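Long-range contacts in ORF10 (Moritella marina, PDB 6RIW), which probably extends the growing acyl chain in polyunsaturated fatty acid synthesis, as the ketosynthase and chain length factor part of a larger synthase: residues S668-V673 with A844-T849; H138-N143 with E510-V515. One frame throughout, in Å; residues are numbered along the deposited sequence.

Interaction 1: residues S668-V673 with A844-T849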
ATOM      1  N   SER A 668     -10.801   1.544  -4.099  1.00 10.23           N
ATOM      2  CA  SER A 668      -9.641   2.390  -3.820  1.00 10.87           C
ATOM      3  C   SER A 668      -9.845   3.835  -4.293  1.00 10.19           C
ATOM      4  O   SER A 668      -9.566   4.786  -3.555  1.00 11.50           O
ATOM      5  CB  SER A 668      -8.400   1.804  -4.497  1.00  9.41           C
ATOM      6  OG  SER A 668      -8.026   0.553  -3.934  1.00  9.30           O
ATOM      7  N   VAL A 669     -10.294   4.018  -5.537  1.00 11.32           N
ATOM      8  CA  VAL A 669     -10.430   5.372  -6.079  1.00  9.18           C
ATOM      9  C   VAL A 669     -11.512   6.153  -5.342  1.00 11.29           C
ATOM     10  O   VAL A 669     -11.353   7.350  -5.074  1.00 10.79           O
ATOM     11  CB  VAL A 669     -10.711   5.326  -7.592  1.00 10.32           C
ATOM     12  CG1 VAL A 669     -11.118   6.740  -8.103  1.00 11.94           C
ATOM     13  CG2 VAL A 669      -9.476   4.836  -8.358  1.00  9.89           C
ATOM     14  N   TYR A 670     -12.634   5.506  -5.008  1.00 11.11           N
ATOM     15  CA  TYR A 670     -13.690   6.231  -4.304  1.00 10.69           C
ATOM     16  C   TYR A 670     -13.266   6.614  -2.885  1.00 12.03           C
ATOM     17  O   TYR A 670     -13.641   7.687  -2.402  1.00 12.74           O
ATOM     18  CB  TYR A 670     -14.984   5.392  -4.315  1.00 12.20           C
ATOM     19  CG  TYR A 670     -15.449   5.018  -5.719  1.00 11.34           C
ATOM     20  CD1 TYR A 670     -15.259   5.881  -6.787  1.00 13.95           C
ATOM     21  CD2 TYR A 670     -16.058   3.791  -5.978  1.00 13.56           C
ATOM     22  CE1 TYR A 670     -15.673   5.546  -8.085  1.00 12.01           C
ATOM     23  CE2 TYR A 670     -16.476   3.448  -7.276  1.00 16.86           C
ATOM     24  CZ  TYR A 670     -16.285   4.331  -8.312  1.00 14.49           C
ATOM     25  OH  TYR A 670     -16.702   3.982  -9.588  1.00 15.53           O
ATOM     26  N   ARG A 671     -12.460   5.786  -2.209  1.00 10.90           N
ATOM     27  CA  ARG A 671     -11.896   6.237  -0.937  1.00 10.26           C
ATOM     28  C   ARG A 671     -10.946   7.425  -1.122  1.00 11.15           C
ATOM     29  O   ARG A 671     -10.851   8.277  -0.228  1.00 12.04           O
ATOM     30  CB  ARG A 671     -11.179   5.094  -0.213  1.00 12.70           C
ATOM     31  CG  ARG A 671     -12.114   3.967   0.282  1.00 12.97           C
ATOM     32  CD  ARG A 671     -13.027   4.395   1.451  1.00 17.36           C
ATOM     33  NE  ARG A 671     -13.858   3.273   1.914  1.00 17.24           N
ATOM     34  CZ  ARG A 671     -14.874   3.393   2.773  1.00 21.73           C
ATOM     35  NH1 ARG A 671     -15.566   2.313   3.138  1.00 18.20           N
ATOM     36  NH2 ARG A 671     -15.196   4.588   3.277  1.00 18.59           N
ATOM     37  N   CYS A 672     -10.226   7.497  -2.247  1.00 12.03           N
ATOM     38  CA  CYS A 672      -9.393   8.675  -2.524  1.00 11.59           C
ATOM     39  C   CYS A 672     -10.240   9.922  -2.710  1.00 11.48           C
ATOM     40  O   CYS A 672      -9.843  11.024  -2.298  1.00 12.38           O
ATOM     41  CB  CYS A 672      -8.548   8.458  -3.785  1.00 10.61           C
ATOM     42  SG  CYS A 672      -7.173   7.305  -3.581  1.00 13.57           S
ATOM     43  N   VAL A 673     -11.373   9.794  -3.397  1.00 11.04           N
ATOM     44  CA  VAL A 673     -12.256  10.950  -3.562  1.00 11.26           C
ATOM     45  C   VAL A 673     -12.702  11.468  -2.196  1.00 13.83           C
ATOM     46  O   VAL A 673     -12.668  12.675  -1.919  1.00 12.57           O
ATOM     47  CB  VAL A 673     -13.448  10.568  -4.456  1.00 10.56           C
ATOM     48  CG1 VAL A 673     -14.483  11.695  -4.509  1.00 12.41           C
ATOM     49  CG2 VAL A 673     -12.958  10.182  -5.874  1.00 12.39           C
ATOM     50  N   ALA A 844     -11.769   4.506 -14.073  1.00 10.30           N
ATOM     51  CA  ALA A 844     -12.411   4.319 -15.370  1.00 11.64           C
ATOM     52  C   ALA A 844     -13.855   4.817 -15.361  1.00 11.52           C
ATOM     53  O   ALA A 844     -14.292   5.487 -16.307  1.00 12.59           O
ATOM     54  CB  ALA A 844     -12.376   2.840 -15.786  1.00 11.16           C
ATOM     55  N   SER A 845     -14.616   4.482 -14.316  1.00 10.46           N
ATOM     56  CA  SER A 845     -16.018   4.910 -14.248  1.00 12.18           C
ATOM     57  C   SER A 845     -16.142   6.422 -14.119  1.00 13.74           C
ATOM     58  O   SER A 845     -17.028   7.034 -14.735  1.00 12.45           O
ATOM     59  CB  SER A 845     -16.717   4.258 -13.061  1.00 14.09           C
ATOM     60  OG  SER A 845     -16.676   2.852 -13.157  1.00 18.33           O
ATOM     61  N   ILE A 846     -15.318   7.028 -13.263  1.00 13.12           N
ATOM     62  CA  ILE A 846     -15.388   8.480 -13.075  1.00 12.06           C
ATOM     63  C   ILE A 846     -15.041   9.196 -14.370  1.00 12.02           C
ATOM     64  O   ILE A 846     -15.719  10.155 -14.775  1.00 13.52           O
ATOM     65  CB  ILE A 846     -14.466   8.914 -11.921  1.00 10.49           C
ATOM     66  CG1 ILE A 846     -15.112   8.552 -10.576  1.00 12.76           C
ATOM     67  CG2 ILE A 846     -14.176  10.439 -12.001  1.00 15.52           C
ATOM     68  CD1 ILE A 846     -14.193   8.790  -9.342  1.00 11.44           C
ATOM     69  N   ILE A 847     -14.001   8.733 -15.064  1.00 11.50           N
ATOM     70  CA  ILE A 847     -13.566   9.450 -16.262  1.00 10.31           C
ATOM     71  C   ILE A 847     -14.572   9.289 -17.404  1.00 14.20           C
ATOM     72  O   ILE A 847     -14.882  10.267 -18.106  1.00 12.54           O
ATOM     73  CB  ILE A 847     -12.155   9.001 -16.669  1.00 11.42           C
ATOM     74  CG1 ILE A 847     -11.165   9.546 -15.624  1.00 12.85           C
ATOM     75  CG2 ILE A 847     -11.804   9.505 -18.109  1.00 15.08           C
ATOM     76  CD1 ILE A 847      -9.709   9.243 -15.943  1.00 12.36           C
ATOM     77  N   LYS A 848     -15.101   8.070 -17.617  1.00 11.13           N
ATOM     78  CA  LYS A 848     -16.197   7.914 -18.578  1.00 12.93           C
ATOM     79  C   LYS A 848     -17.328   8.897 -18.276  1.00 14.55           C
ATOM     80  O   LYS A 848     -17.837   9.587 -19.174  1.00 13.45           O
ATOM     81  CB  LYS A 848     -16.761   6.491 -18.554  1.00 14.88           C
ATOM     82  CG  LYS A 848     -18.088   6.376 -19.338  1.00 16.29           C
ATOM     83  CD  LYS A 848     -18.738   4.990 -19.235  1.00 15.20           C
ATOM     84  CE  LYS A 848     -20.194   4.987 -19.726  1.00 21.24           C
ATOM     85  NZ  LYS A 848     -20.843   3.659 -19.526  1.00 19.01           N
ATOM     86  N   THR A 849     -17.752   8.930 -17.014  1.00 10.65           N
ATOM     87  CA  THR A 849     -18.888   9.756 -16.611  1.00 12.82           C
ATOM     88  C   THR A 849     -18.570  11.236 -16.768  1.00 16.64           C
ATOM     89  O   THR A 849     -19.395  12.008 -17.284  1.00 15.29           O
ATOM     90  CB  THR A 849     -19.263   9.431 -15.168  1.00 12.39           C
ATOM     91  OG1 THR A 849     -19.617   8.044 -15.059  1.00 12.12           O
ATOM     92  CG2 THR A 849     -20.430  10.290 -14.681  1.00 11.35           C
TER
HETATM   93  O   HOH W   1     -17.984   1.726 -10.277  1.00 26.14           O
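Ile-846 carries CD1 anti to its CA (chi2 173°), which stretches the longer branch toward helix 668-682. Tyr-670 has CG anti to its carbonyl carbon (chi1 -57°). The edge of its ring comes up beside that branch. The two segments belong to helices 668-682 and 841-854, which match the pair of buried central helices of the thiolase fold. The axes of segments 668-673 and 844-849 come within 11.1 Å, with 67° between their N-to-C directions. Ile-846 CD1 is the meeting point. It faces Val-669 CG1 tip to tip at 3.9 Å and Val-673 CG2 tip to tip, also at 3.9 Å. The Tyr-670 and Ile-846 side chains instead run alongside each other in opposing senses. Ile-846 CD1 sits at the edge of the ring, 3.8 Å from Tyr-670 CE1, and CG1 of the same isoleucine lies at the edge in the ring plane. Ile-868 and Leu-880, on strands 865-870 and 876-884, also pack against Tyr-670. No direct hydrogen bond joins the segments. Tyr-670 OH passes 3.5 Å from Ser-845 CB, and a water links the two hydroxyls. The water lies 2.7 Å from Tyr-670 OH, in the ring plane, and makes a weak 3.4 Å bond with Ser-845 OG.

Interaction 2: residues H138-N143 with E510-V515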
ATOM      1  N   HIS A 138       7.429 -21.614 -11.522  1.00 10.14           N
ATOM      2  CA  HIS A 138       8.298 -22.765 -11.295  1.00 11.30           C
ATOM      3  C   HIS A 138       7.835 -23.993 -12.064  1.00 12.49           C
ATOM      4  O   HIS A 138       8.670 -24.819 -12.451  1.00 11.35           O
ATOM      5  CB  HIS A 138       8.424 -23.018  -9.779  1.00 11.13           C
ATOM      6  CG  HIS A 138       9.140 -21.905  -9.071  1.00 14.04           C
ATOM      7  ND1 HIS A 138       8.943 -21.600  -7.738  1.00 13.66           N
ATOM      8  CD2 HIS A 138      10.040 -21.001  -9.536  1.00 11.96           C
ATOM      9  CE1 HIS A 138       9.712 -20.571  -7.411  1.00 15.76           C
ATOM     10  NE2 HIS A 138      10.384 -20.189  -8.487  1.00 14.73           N
ATOM     11  N   GLN A 139       6.542 -24.098 -12.384  1.00 12.71           N
ATOM     12  CA  GLN A 139       6.142 -25.145 -13.319  1.00 13.12           C
ATOM     13  C   GLN A 139       6.781 -24.912 -14.678  1.00 14.25           C
ATOM     14  O   GLN A 139       7.227 -25.862 -15.338  1.00 14.14           O
ATOM     15  CB  GLN A 139       4.614 -25.210 -13.462  1.00 15.03           C
ATOM     16  CG  GLN A 139       4.138 -26.373 -14.393  1.00 15.59           C
ATOM     17  CD  GLN A 139       4.341 -27.751 -13.762  1.00 19.23           C
ATOM     18  OE1 GLN A 139       4.642 -28.742 -14.450  1.00 24.87           O
ATOM     19  NE2 GLN A 139       4.189 -27.818 -12.449  1.00 20.09           N
ATOM     20  N   VAL A 140       6.812 -23.653 -15.129  1.00 13.84           N
ATOM     21  CA  VAL A 140       7.407 -23.367 -16.429  1.00 14.12           C
ATOM     22  C   VAL A 140       8.908 -23.644 -16.392  1.00 13.70           C
ATOM     23  O   VAL A 140       9.447 -24.262 -17.313  1.00 13.90           O
ATOM     24  CB  VAL A 140       7.101 -21.924 -16.871  1.00 14.88           C
ATOM     25  CG1 VAL A 140       7.753 -21.634 -18.235  1.00 16.14           C
ATOM     26  CG2 VAL A 140       5.596 -21.702 -16.954  1.00 15.22           C
ATOM     27  N   VAL A 141       9.594 -23.232 -15.319  1.00 12.40           N
ATOM     28  CA  VAL A 141      11.022 -23.551 -15.179  1.00 13.34           C
ATOM     29  C   VAL A 141      11.228 -25.057 -15.173  1.00 14.89           C
ATOM     30  O   VAL A 141      12.101 -25.583 -15.874  1.00 14.71           O
ATOM     31  CB  VAL A 141      11.618 -22.913 -13.911  1.00 13.92           C
ATOM     32  CG1 VAL A 141      13.066 -23.454 -13.654  1.00 12.90           C
ATOM     33  CG2 VAL A 141      11.656 -21.387 -14.008  1.00 15.65           C
ATOM     34  N   ASP A 142      10.423 -25.776 -14.380  1.00 14.65           N
ATOM     35  CA  ASP A 142      10.519 -27.236 -14.338  1.00 15.25           C
ATOM     36  C   ASP A 142      10.419 -27.847 -15.728  1.00 16.96           C
ATOM     37  O   ASP A 142      11.244 -28.692 -16.114  1.00 15.92           O
ATOM     38  CB  ASP A 142       9.418 -27.814 -13.445  1.00 16.37           C
ATOM     39  CG  ASP A 142       9.329 -29.340 -13.530  1.00 21.95           C
ATOM     40  OD1 ASP A 142       8.701 -29.861 -14.485  1.00 25.05           O
ATOM     41  OD2 ASP A 142       9.881 -30.022 -12.629  1.00 22.41           O
ATOM     42  N   ASN A 143       9.388 -27.463 -16.490  1.00 14.58           N
ATOM     43  CA  ASN A 143       9.175 -28.095 -17.784  1.00 15.41           C
ATOM     44  C   ASN A 143      10.276 -27.739 -18.776  1.00 16.78           C
ATOM     45  O   ASN A 143      10.639 -28.574 -19.615  1.00 16.98           O
ATOM     46  CB  ASN A 143       7.823 -27.708 -18.357  1.00 17.10           C
ATOM     47  CG  ASN A 143       6.657 -28.168 -17.503  1.00 20.36           C
ATOM     48  OD1 ASN A 143       5.507 -27.852 -17.808  1.00 20.75           O
ATOM     49  ND2 ASN A 143       6.943 -28.898 -16.414  1.00 18.31           N
ATOM     50  N   GLU A 510       1.328 -18.635 -21.085  1.00 14.52           N
ATOM     51  CA  GLU A 510       0.110 -19.206 -21.662  1.00 14.68           C
ATOM     52  C   GLU A 510       0.395 -20.396 -22.573  1.00 15.19           C
ATOM     53  O   GLU A 510      -0.543 -21.126 -22.930  1.00 16.47           O
ATOM     54  CB  GLU A 510      -0.661 -18.130 -22.451  1.00 17.36           C
ATOM     55  CG  GLU A 510      -0.146 -17.899 -23.861  1.00 19.78           C
ATOM     56  CD  GLU A 510       0.997 -16.889 -23.937  1.00 19.13           C
ATOM     57  OE1 GLU A 510       1.610 -16.533 -22.900  1.00 16.21           O
ATOM     58  OE2 GLU A 510       1.291 -16.439 -25.064  1.00 22.64           O
ATOM     59  N   SER A 511       1.655 -20.603 -22.957  1.00 15.39           N
ATOM     60  CA  SER A 511       2.028 -21.745 -23.782  1.00 16.99           C
ATOM     61  C   SER A 511       2.290 -22.998 -22.966  1.00 18.44           C
ATOM     62  O   SER A 511       2.497 -24.073 -23.542  1.00 17.38           O
ATOM     63  CB  SER A 511       3.273 -21.419 -24.611  1.00 20.37           C
ATOM     64  OG  SER A 511       4.457 -21.576 -23.840  1.00 23.40           O
ATOM     65  N   ASN A 512       2.291 -22.898 -21.648  1.00 16.31           N
ATOM     66  CA  ASN A 512       2.571 -24.052 -20.810  1.00 15.41           C
ATOM     67  C   ASN A 512       1.262 -24.788 -20.534  1.00 16.76           C
ATOM     68  O   ASN A 512       0.369 -24.267 -19.856  1.00 13.53           O
ATOM     69  CB  ASN A 512       3.260 -23.622 -19.523  1.00 14.44           C
ATOM     70  CG  ASN A 512       3.742 -24.806 -18.726  1.00 16.85           C
ATOM     71  OD1 ASN A 512       2.958 -25.450 -18.045  1.00 15.14           O
ATOM     72  ND2 ASN A 512       5.030 -25.128 -18.851  1.00 17.37           N
ATOM     73  N   ALA A 513       1.162 -26.018 -21.038  1.00 14.03           N
ATOM     74  CA  ALA A 513      -0.081 -26.762 -20.924  1.00 17.28           C
ATOM     75  C   ALA A 513      -0.399 -27.105 -19.479  1.00 15.58           C
ATOM     76  O   ALA A 513      -1.574 -27.157 -19.110  1.00 16.80           O
ATOM     77  CB  ALA A 513       0.001 -28.037 -21.773  1.00 24.62           C
ATOM     78  N   ASN A 514       0.623 -27.356 -18.651  1.00 13.98           N
ATOM     79  CA  ASN A 514       0.365 -27.700 -17.255  1.00 16.37           C
ATOM     80  C   ASN A 514      -0.179 -26.500 -16.476  1.00 14.65           C
ATOM     81  O   ASN A 514      -1.132 -26.631 -15.704  1.00 16.05           O
ATOM     82  CB  ASN A 514       1.638 -28.231 -16.599  1.00 16.17           C
ATOM     83  CG  ASN A 514       2.039 -29.613 -17.123  1.00 23.71           C
ATOM     84  OD1 ASN A 514       1.191 -30.472 -17.332  1.00 25.27           O
ATOM     85  ND2 ASN A 514       3.337 -29.816 -17.355  1.00 24.36           N
ATOM     86  N   VAL A 515       0.419 -25.323 -16.660  1.00 14.52           N
ATOM     87  CA  VAL A 515      -0.119 -24.109 -16.037  1.00 14.16           C
ATOM     88  C   VAL A 515      -1.561 -23.869 -16.481  1.00 14.47           C
ATOM     89  O   VAL A 515      -2.454 -23.618 -15.662  1.00 13.95           O
ATOM     90  CB  VAL A 515       0.780 -22.906 -16.370  1.00 14.12           C
ATOM     91  CG1 VAL A 515       0.044 -21.577 -16.061  1.00 16.94           C
ATOM     92  CG2 VAL A 515       2.098 -23.017 -15.585  1.00 15.07           C
TER
HETATM   93  O   HOH W   2       3.403 -28.236 -19.695  1.00 27.85           O
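Asn-143 OD1 receives two side-chain hydrogen bonds from the other segment. Asn-512 ND2 donates to it at 3.0 Å, and Asn-514 ND2 donates to it at 3.0 Å. The donors come from opposite faces of the Asn-143 amide plane, each tilted from it by just over 30°. The amide of Asn-512 is turned only 21° from that of Asn-143, whereas the amide of Asn-514 stands 76° from it. A water also donates to Asn-143 OD1 and accepts from Asn-514 N, so three donors grip this oxygen. The amide is steadied from its own helix as well. Asn-143 ND2 donates to Gln-139 OE1 at 3.0 Å from above the carbonyl plane, and weakly to Asp-142 OD1. Asn-512 is the N-cap of helix 513-519: its OD1 accepts from Val-515 N at 2.9 Å, in the carbonyl plane and on a lone pair. One amide thus caps its own helix and reaches across to helix 129-148, joining the two ketosynthase-family domains. Apolar packing lies beside the polar group. Val-515 CG2 meets Val-140 CG2 at 4.0 Å and Gln-139 CB at 4.0 Å. Val-140, on helix 129-148, also touches Ile-917 and Ser-918 of helix 917-922.

How the interactions relate
The centres of the two contacts lie 37 Å apart, and their nearest atoms are about 25 Å apart, so they do not touch. Along the chain, both segments of interaction 2 come before either segment of interaction 1. Interaction 1 stays inside the second ketosynthase-family domain, probably the chain length factor, and joins two of its buried helices. Interaction 2 lies farther from the centre of the chain and joins helix 129-148 of the first domain to helix 513-519 of the second. The two domains also meet where strand 189-193 pairs antiparallel with strand 659-663, just before helix 668-682. One contact is therefore internal packing, and the other belongs to the interface of the didomain.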